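Local coordinates for C-type diheme-containing protein (Kuenenia stuttgartiensis, PDB 6H5L) that probably carries electrons through two covalently bound c-type hemes, as part of a large multiheme reductase complex of an anammox bacterium, at residues 15-29 and 33-45. Residues are numbered along the deposited sequence; the frame is centred on the assembly and turned at random.
Sequences YKKYCAPCHGEEGGG and LSRSMLPKPRNFT. With HEC (heme c), chain L.
His23 stands edgewise in a slot formed by Pro41 and Phe44. Pro41 CB lies over one face of the imidazole in a CH-pi contact, 4.2 Å from the ring centroid. Phe44 covers the opposite face as an offset stack, its plane turned 27° from the imidazole. At the ring edge, His23 ND1 gives a nearly straight hydrogen bond of 2.9 Å to a lone pair of Arg42 O. Together with the bond of His23 NE2 to the heme iron, 2.0 Å long, these contacts probably fix the ring's rotation. Cys19 and Cys22 hold the heme covalently, completing the CXXCH motif of c-type cytochromes; Met78 is the other axial ligand. Beside this slot, Pro41 CG lies against Cys22 O, and Met37 CE rests on Cys22 SG at 3.6 Å. The Arg42 chain, folded at chi2 (72°) and chi3, turns its guanidinium to the heme, where NE and NH2 hydrogen-bond to O1A and NH2 also to O1D.

Residues 27-29, all glycine, leave a shallow hollow. Gly29, with positive phi, lies against Pro41 O and Arg42 O, a place that favours glycine. The Asn43 amide settles against Gly28, with CG 3.2 Å from Gly28 O, and Thr45 CG2 fits against Gly27 O. Asn43 OD1 accepts from Thr45 N, an Asx turn, and also from Thr45 OG1. With an alanine here in place of Asn43, both donors would probably lose their shared acceptor, and a gap would be likely to open over Gly28. Phe44 N adds a weak bond to Gly27 O.

Loop 33-45 lies along the end of helix 20-23 and the glycine turn after it. Tyr15, from helix 9-18, and Phe44 both rest on helix 93-97.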
loop_
_atom_site.group_PDB
_atom_site.type_symbol
_atom_site.label_atom_id
_atom_site.label_comp_id
_atom_site.label_asym_id
_atom_site.label_seq_id
_atom_site.Cartn_x
_atom_site.Cartn_y
_atom_site.Cartn_z
ATOM N N TYR B 15 18.237 -35.307 -43.680
ATOM C CA TYR B 15 18.354 -33.885 -43.989
ATOM C C TYR B 15 17.175 -33.412 -44.830
ATOM O O TYR B 15 16.612 -32.337 -44.589
ATOM C CB TYR B 15 19.672 -33.607 -44.714
ATOM C CG TYR B 15 19.894 -32.140 -44.999
ATOM C CD1 TYR B 15 19.394 -31.551 -46.155
ATOM C CD2 TYR B 15 20.599 -31.340 -44.109
ATOM C CE1 TYR B 15 19.586 -30.210 -46.412
ATOM C CE2 TYR B 15 20.795 -29.997 -44.359
ATOM C CZ TYR B 15 20.289 -29.440 -45.512
ATOM O OH TYR B 15 20.486 -28.104 -45.759
ATOM N N LYS B 16 16.802 -34.202 -45.837
ATOM C CA LYS B 16 15.697 -33.841 -46.720
ATOM C C LYS B 16 14.402 -33.654 -45.939
ATOM O O LYS B 16 13.664 -32.686 -46.154
ATOM C CB LYS B 16 15.539 -34.923 -47.790
ATOM C CG LYS B 16 14.704 -34.544 -48.999
ATOM C CD LYS B 16 14.904 -35.571 -50.107
ATOM C CE LYS B 16 14.095 -35.240 -51.348
ATOM N NZ LYS B 16 14.445 -36.154 -52.474
ATOM N N LYS B 17 14.121 -34.570 -45.012
ATOM C CA LYS B 17 12.835 -34.588 -44.325
ATOM C C LYS B 17 12.786 -33.630 -43.141
ATOM O O LYS B 17 11.713 -33.105 -42.821
ATOM C CB LYS B 17 12.526 -36.016 -43.869
ATOM C CG LYS B 17 11.059 -36.325 -43.634
ATOM C CD LYS B 17 10.810 -37.824 -43.750
ATOM C CE LYS B 17 9.375 -38.198 -43.411
ATOM N NZ LYS B 17 9.242 -38.673 -42.006
ATOM N N TYR B 18 13.920 -33.379 -42.485
ATOM C CA TYR B 18 13.926 -32.638 -41.233
ATOM C C TYR B 18 14.758 -31.363 -41.244
ATOM O O TYR B 18 14.630 -30.564 -40.309
ATOM C CB TYR B 18 14.425 -33.536 -40.087
ATOM C CG TYR B 18 13.695 -34.856 -39.989
ATOM C CD1 TYR B 18 12.366 -34.908 -39.587
ATOM C CD2 TYR B 18 14.334 -36.049 -40.296
ATOM C CE1 TYR B 18 11.695 -36.113 -39.498
ATOM C CE2 TYR B 18 13.672 -37.258 -40.208
ATOM C CZ TYR B 18 12.353 -37.284 -39.807
ATOM O OH TYR B 18 11.694 -38.489 -39.720
ATOM N N CYS B 19 15.598 -31.142 -42.249
ATOM C CA CYS B 19 16.467 -29.970 -42.264
ATOM C C CYS B 19 16.265 -29.079 -43.478
ATOM O O CYS B 19 16.391 -27.857 -43.367
ATOM C CB CYS B 19 17.937 -30.406 -42.205
ATOM S SG CYS B 19 18.279 -31.776 -41.072
ATOM N N ALA B 20 15.964 -29.666 -44.636
ATOM C CA ALA B 20 15.804 -28.882 -45.858
ATOM C C ALA B 20 14.728 -27.802 -45.784
ATOM O O ALA B 20 14.941 -26.730 -46.376
ATOM C CB ALA B 20 15.529 -29.829 -47.036
ATOM N N PRO B 21 13.574 -28.000 -45.126
ATOM C CA PRO B 21 12.563 -26.927 -45.094
ATOM C C PRO B 21 13.086 -25.578 -44.625
ATOM O O PRO B 21 12.604 -24.541 -45.099
ATOM C CB PRO B 21 11.507 -27.485 -44.135
ATOM C CG PRO B 21 11.580 -28.948 -44.344
ATOM C CD PRO B 21 13.035 -29.255 -44.562
ATOM N N CYS B 22 14.058 -25.553 -43.713
ATOM C CA CYS B 22 14.633 -24.300 -43.234
ATOM C C CYS B 22 15.977 -23.997 -43.889
ATOM O O CYS B 22 16.151 -22.934 -44.494
ATOM C CB CYS B 22 14.779 -24.337 -41.707
ATOM S SG CYS B 22 13.215 -24.265 -40.799
ATOM N N HIS B 23 16.932 -24.921 -43.790
ATOM C CA HIS B 23 18.291 -24.671 -44.254
ATOM C C HIS B 23 18.449 -24.779 -45.764
ATOM O O HIS B 23 19.532 -24.481 -46.278
ATOM C CB HIS B 23 19.262 -25.632 -43.565
ATOM C CG HIS B 23 19.454 -25.349 -42.107
ATOM N ND1 HIS B 23 20.243 -24.317 -41.650
ATOM C CD2 HIS B 23 18.960 -25.963 -41.006
ATOM C CE1 HIS B 23 20.227 -24.305 -40.329
ATOM N NE2 HIS B 23 19.457 -25.294 -39.914
ATOM N N GLY B 24 17.417 -25.193 -46.485
ATOM C CA GLY B 24 17.498 -25.230 -47.927
ATOM C C GLY B 24 17.854 -26.613 -48.450
ATOM O O GLY B 24 18.432 -27.450 -47.752
ATOM N N GLU B 25 17.490 -26.852 -49.715
ATOM C CA GLU B 25 17.721 -28.161 -50.322
ATOM C C GLU B 25 19.208 -28.451 -50.497
ATOM O O GLU B 25 19.611 -29.618 -50.536
ATOM C CB GLU B 25 16.999 -28.239 -51.666
ATOM C CG GLU B 25 16.344 -29.583 -51.939
ATOM C CD GLU B 25 17.162 -30.460 -52.864
ATOM O OE1 GLU B 25 17.773 -29.922 -53.811
ATOM O OE2 GLU B 25 17.198 -31.689 -52.644
ATOM N N GLU B 26 20.030 -27.408 -50.603
ATOM C CA GLU B 26 21.472 -27.547 -50.773
ATOM C C GLU B 26 22.239 -26.868 -49.646
ATOM O O GLU B 26 23.404 -26.498 -49.812
ATOM C CB GLU B 26 21.912 -26.990 -52.124
ATOM C CG GLU B 26 21.319 -27.695 -53.319
ATOM C CD GLU B 26 20.811 -26.723 -54.361
ATOM O OE1 GLU B 26 19.652 -26.275 -54.238
ATOM O OE2 GLU B 26 21.577 -26.387 -55.288
ATOM N N GLY B 27 21.586 -26.685 -48.500
ATOM C CA GLY B 27 22.250 -26.116 -47.343
ATOM C C GLY B 27 22.584 -24.648 -47.441
ATOM O O GLY B 27 23.431 -24.166 -46.684
ATOM N N GLY B 28 21.959 -23.922 -48.361
ATOM C CA GLY B 28 22.214 -22.506 -48.491
ATOM C C GLY B 28 21.461 -21.618 -47.529
ATOM O O GLY B 28 21.469 -20.397 -47.697
ATOM N N GLY B 29 20.811 -22.191 -46.518
ATOM C CA GLY B 29 19.977 -21.401 -45.629
ATOM C C GLY B 29 18.839 -20.703 -46.337
ATOM O O GLY B 29 18.386 -19.647 -45.885
ATOM N N LEU B 33 10.689 -21.318 -45.993
ATOM C CA LEU B 33 10.328 -20.693 -44.726
ATOM C C LEU B 33 11.412 -19.772 -44.186
ATOM O O LEU B 33 11.171 -19.090 -43.185
ATOM C CB LEU B 33 9.996 -21.768 -43.688
ATOM C CG LEU B 33 8.537 -22.221 -43.556
ATOM C CD1 LEU B 33 7.774 -22.056 -44.861
ATOM C CD2 LEU B 33 8.476 -23.669 -43.092
ATOM N N SER B 34 12.590 -19.732 -44.813
ATOM C CA SER B 34 13.637 -18.819 -44.370
ATOM C C SER B 34 13.323 -17.368 -44.715
ATOM O O SER B 34 13.912 -16.462 -44.114
ATOM C CB SER B 34 14.978 -19.216 -44.986
ATOM O OG SER B 34 14.963 -19.052 -46.393
ATOM N N ARG B 35 12.415 -17.130 -45.665
ATOM C CA ARG B 35 12.085 -15.763 -46.057
ATOM C C ARG B 35 11.427 -14.990 -44.920
ATOM O O ARG B 35 11.598 -13.770 -44.824
ATOM C CB ARG B 35 11.168 -15.775 -47.279
ATOM C CG ARG B 35 9.799 -16.374 -46.999
ATOM C CD ARG B 35 8.931 -16.471 -48.237
ATOM N NE ARG B 35 7.673 -17.148 -47.938
ATOM C CZ ARG B 35 6.689 -17.324 -48.812
ATOM N NH1 ARG B 35 6.812 -16.870 -50.052
ATOM N NH2 ARG B 35 5.581 -17.954 -48.447
ATOM N N SER B 36 10.682 -15.674 -44.054
ATOM C CA SER B 36 9.933 -15.036 -42.979
ATOM C C SER B 36 10.483 -15.378 -41.604
ATOM O O SER B 36 9.846 -15.061 -40.594
ATOM C CB SER B 36 8.458 -15.432 -43.060
ATOM O OG SER B 36 8.297 -16.826 -42.860
ATOM N N MET B 37 11.647 -16.012 -41.538
ATOM C CA MET B 37 12.193 -16.525 -40.293
ATOM C C MET B 37 13.278 -15.597 -39.767
ATOM O O MET B 37 14.114 -15.109 -40.532
ATOM C CB MET B 37 12.756 -17.932 -40.501
ATOM C CG MET B 37 13.174 -18.644 -39.233
ATOM S SD MET B 37 13.531 -20.385 -39.536
ATOM C CE MET B 37 11.915 -20.980 -40.027
ATOM N N LEU B 38 13.258 -15.356 -38.459
ATOM C CA LEU B 38 14.255 -14.522 -37.796
ATOM C C LEU B 38 14.540 -15.085 -36.409
ATOM O O LEU B 38 13.628 -15.156 -35.575
ATOM C CB LEU B 38 13.777 -13.073 -37.704
ATOM C CG LEU B 38 13.788 -12.258 -38.999
ATOM C CD1 LEU B 38 12.884 -11.042 -38.881
ATOM C CD2 LEU B 38 15.206 -11.838 -39.339
ATOM N N PRO B 39 15.787 -15.492 -36.109
ATOM C CA PRO B 39 16.998 -15.445 -36.942
ATOM C C PRO B 39 16.944 -16.345 -38.176
ATOM O O PRO B 39 16.228 -17.347 -38.180
ATOM C CB PRO B 39 18.101 -15.926 -35.990
ATOM C CG PRO B 39 17.545 -15.743 -34.621
ATOM C CD PRO B 39 16.082 -16.005 -34.762
ATOM N N LYS B 40 17.692 -15.972 -39.208
ATOM C CA LYS B 40 17.725 -16.754 -40.431
ATOM C C LYS B 40 18.393 -18.106 -40.181
ATOM O O LYS B 40 19.319 -18.205 -39.373
ATOM C CB LYS B 40 18.482 -15.999 -41.522
ATOM C CG LYS B 40 17.803 -14.724 -41.983
ATOM C CD LYS B 40 16.469 -15.023 -42.641
ATOM C CE LYS B 40 15.712 -13.746 -42.966
ATOM N NZ LYS B 40 14.344 -14.031 -43.482
ATOM N N PRO B 41 17.936 -19.164 -40.856
ATOM C CA PRO B 41 18.589 -20.467 -40.697
ATOM C C PRO B 41 19.984 -20.448 -41.301
ATOM O O PRO B 41 20.236 -19.778 -42.306
ATOM C CB PRO B 41 17.657 -21.426 -41.441
ATOM C CG PRO B 41 16.983 -20.574 -42.444
ATOM C CD PRO B 41 16.805 -19.228 -41.792
ATOM N N ARG B 42 20.893 -21.189 -40.667
ATOM C CA ARG B 42 22.309 -21.134 -41.016
ATOM C C ARG B 42 22.541 -21.497 -42.478
ATOM O O ARG B 42 21.975 -22.467 -42.993
ATOM C CB ARG B 42 23.108 -22.077 -40.114
ATOM C CG ARG B 42 24.615 -21.973 -40.297
ATOM C CD ARG B 42 25.164 -20.673 -39.725
ATOM N NE ARG B 42 24.985 -20.602 -38.278
ATOM C CZ ARG B 42 24.032 -19.902 -37.673
ATOM N NH1 ARG B 42 23.166 -19.196 -38.389
ATOM N NH2 ARG B 42 23.945 -19.906 -36.351
ATOM N N ASN B 43 23.373 -20.702 -43.144
ATOM C CA ASN B 43 23.852 -21.011 -44.487
ATOM C C ASN B 43 25.123 -21.840 -44.329
ATOM O O ASN B 43 26.203 -21.302 -44.074
ATOM C CB ASN B 43 24.096 -19.732 -45.281
ATOM C CG ASN B 43 24.483 -19.995 -46.730
ATOM O OD1 ASN B 43 24.782 -21.125 -47.118
ATOM N ND2 ASN B 43 24.489 -18.940 -47.537
ATOM N N PHE B 44 24.990 -23.159 -44.482
ATOM C CA PHE B 44 26.104 -24.074 -44.264
ATOM C C PHE B 44 27.192 -23.958 -45.322
ATOM O O PHE B 44 28.297 -24.468 -45.103
ATOM C CB PHE B 44 25.591 -25.514 -44.222
ATOM C CG PHE B 44 24.625 -25.783 -43.104
ATOM C CD1 PHE B 44 24.907 -25.377 -41.810
ATOM C CD2 PHE B 44 23.430 -26.439 -43.349
ATOM C CE1 PHE B 44 24.018 -25.625 -40.783
ATOM C CE2 PHE B 44 22.537 -26.687 -42.325
ATOM C CZ PHE B 44 22.832 -26.280 -41.040
ATOM N N THR B 45 26.914 -23.302 -46.453
ATOM C CA THR B 45 27.866 -23.272 -47.557
ATOM C C THR B 45 29.097 -22.428 -47.251
ATOM O O THR B 45 30.118 -22.577 -47.932
ATOM C CB THR B 45 27.192 -22.746 -48.827
ATOM O OG1 THR B 45 26.887 -21.354 -48.666
ATOM C CG2 THR B 45 25.905 -23.513 -49.110
HETATM FE FE HEC L . 18.980 -25.782 -38.034
HETATM C CHA HEC L . 21.189 -23.355 -37.047
HETATM C CHB HEC L . 21.554 -28.084 -38.027
HETATM C CHC HEC L . 16.810 -28.243 -39.086
HETATM C CHD HEC L . 16.415 -23.492 -38.168
HETATM N NA HEC L . 20.993 -25.734 -37.615
HETATM C C1A HEC L . 21.704 -24.619 -37.228
HETATM C C2A HEC L . 23.093 -24.985 -37.029
HETATM C C3A HEC L . 23.197 -26.306 -37.308
HETATM C C4A HEC L . 21.877 -26.790 -37.674
HETATM C CMA HEC L . 24.434 -27.234 -37.272
HETATM C CAA HEC L . 24.129 -23.905 -36.597
HETATM C CBA HEC L . 25.488 -24.348 -36.060
HETATM C CGA HEC L . 26.323 -23.125 -35.772
HETATM O O1A HEC L . 26.024 -22.043 -36.342
HETATM O O2A HEC L . 27.289 -23.233 -34.974
HETATM N NB HEC L . 19.153 -27.782 -38.489
HETATM C C1B HEC L . 20.303 -28.543 -38.389
HETATM C C2B HEC L . 19.958 -29.913 -38.723
HETATM C C3B HEC L . 18.654 -29.954 -39.019
HETATM C C4B HEC L . 18.120 -28.616 -38.875
HETATM C CMB HEC L . 20.946 -31.099 -38.749
HETATM C CAB HEC L . 17.823 -31.191 -39.434
HETATM C CBB HEC L . 17.657 -32.164 -38.245
HETATM N NC HEC L . 16.990 -25.855 -38.537
HETATM C C1C HEC L . 16.288 -26.976 -38.938
HETATM C C2C HEC L . 14.888 -26.618 -39.036
HETATM C C3C HEC L . 14.806 -25.286 -38.918
HETATM C C4C HEC L . 16.109 -24.791 -38.514
HETATM C CMC HEC L . 13.801 -27.542 -39.630
HETATM C CAC HEC L . 13.527 -24.424 -39.032
HETATM C CBC HEC L . 12.560 -24.750 -37.874
HETATM N ND HEC L . 18.824 -23.741 -37.667
HETATM C C1D HEC L . 17.647 -23.004 -37.785
HETATM C C2D HEC L . 17.929 -21.629 -37.435
HETATM C C3D HEC L . 19.423 -21.593 -37.086
HETATM C C4D HEC L . 19.891 -22.947 -37.258
HETATM C CMD HEC L . 16.933 -20.451 -37.420
HETATM C CAD HEC L . 20.266 -20.380 -36.643
HETATM C CBD HEC L . 20.043 -20.122 -35.159
HETATM C CGD HEC L . 20.822 -18.906 -34.735
HETATM O O1D HEC L . 22.059 -18.871 -34.963
HETATM O O2D HEC L . 20.205 -17.975 -34.157
#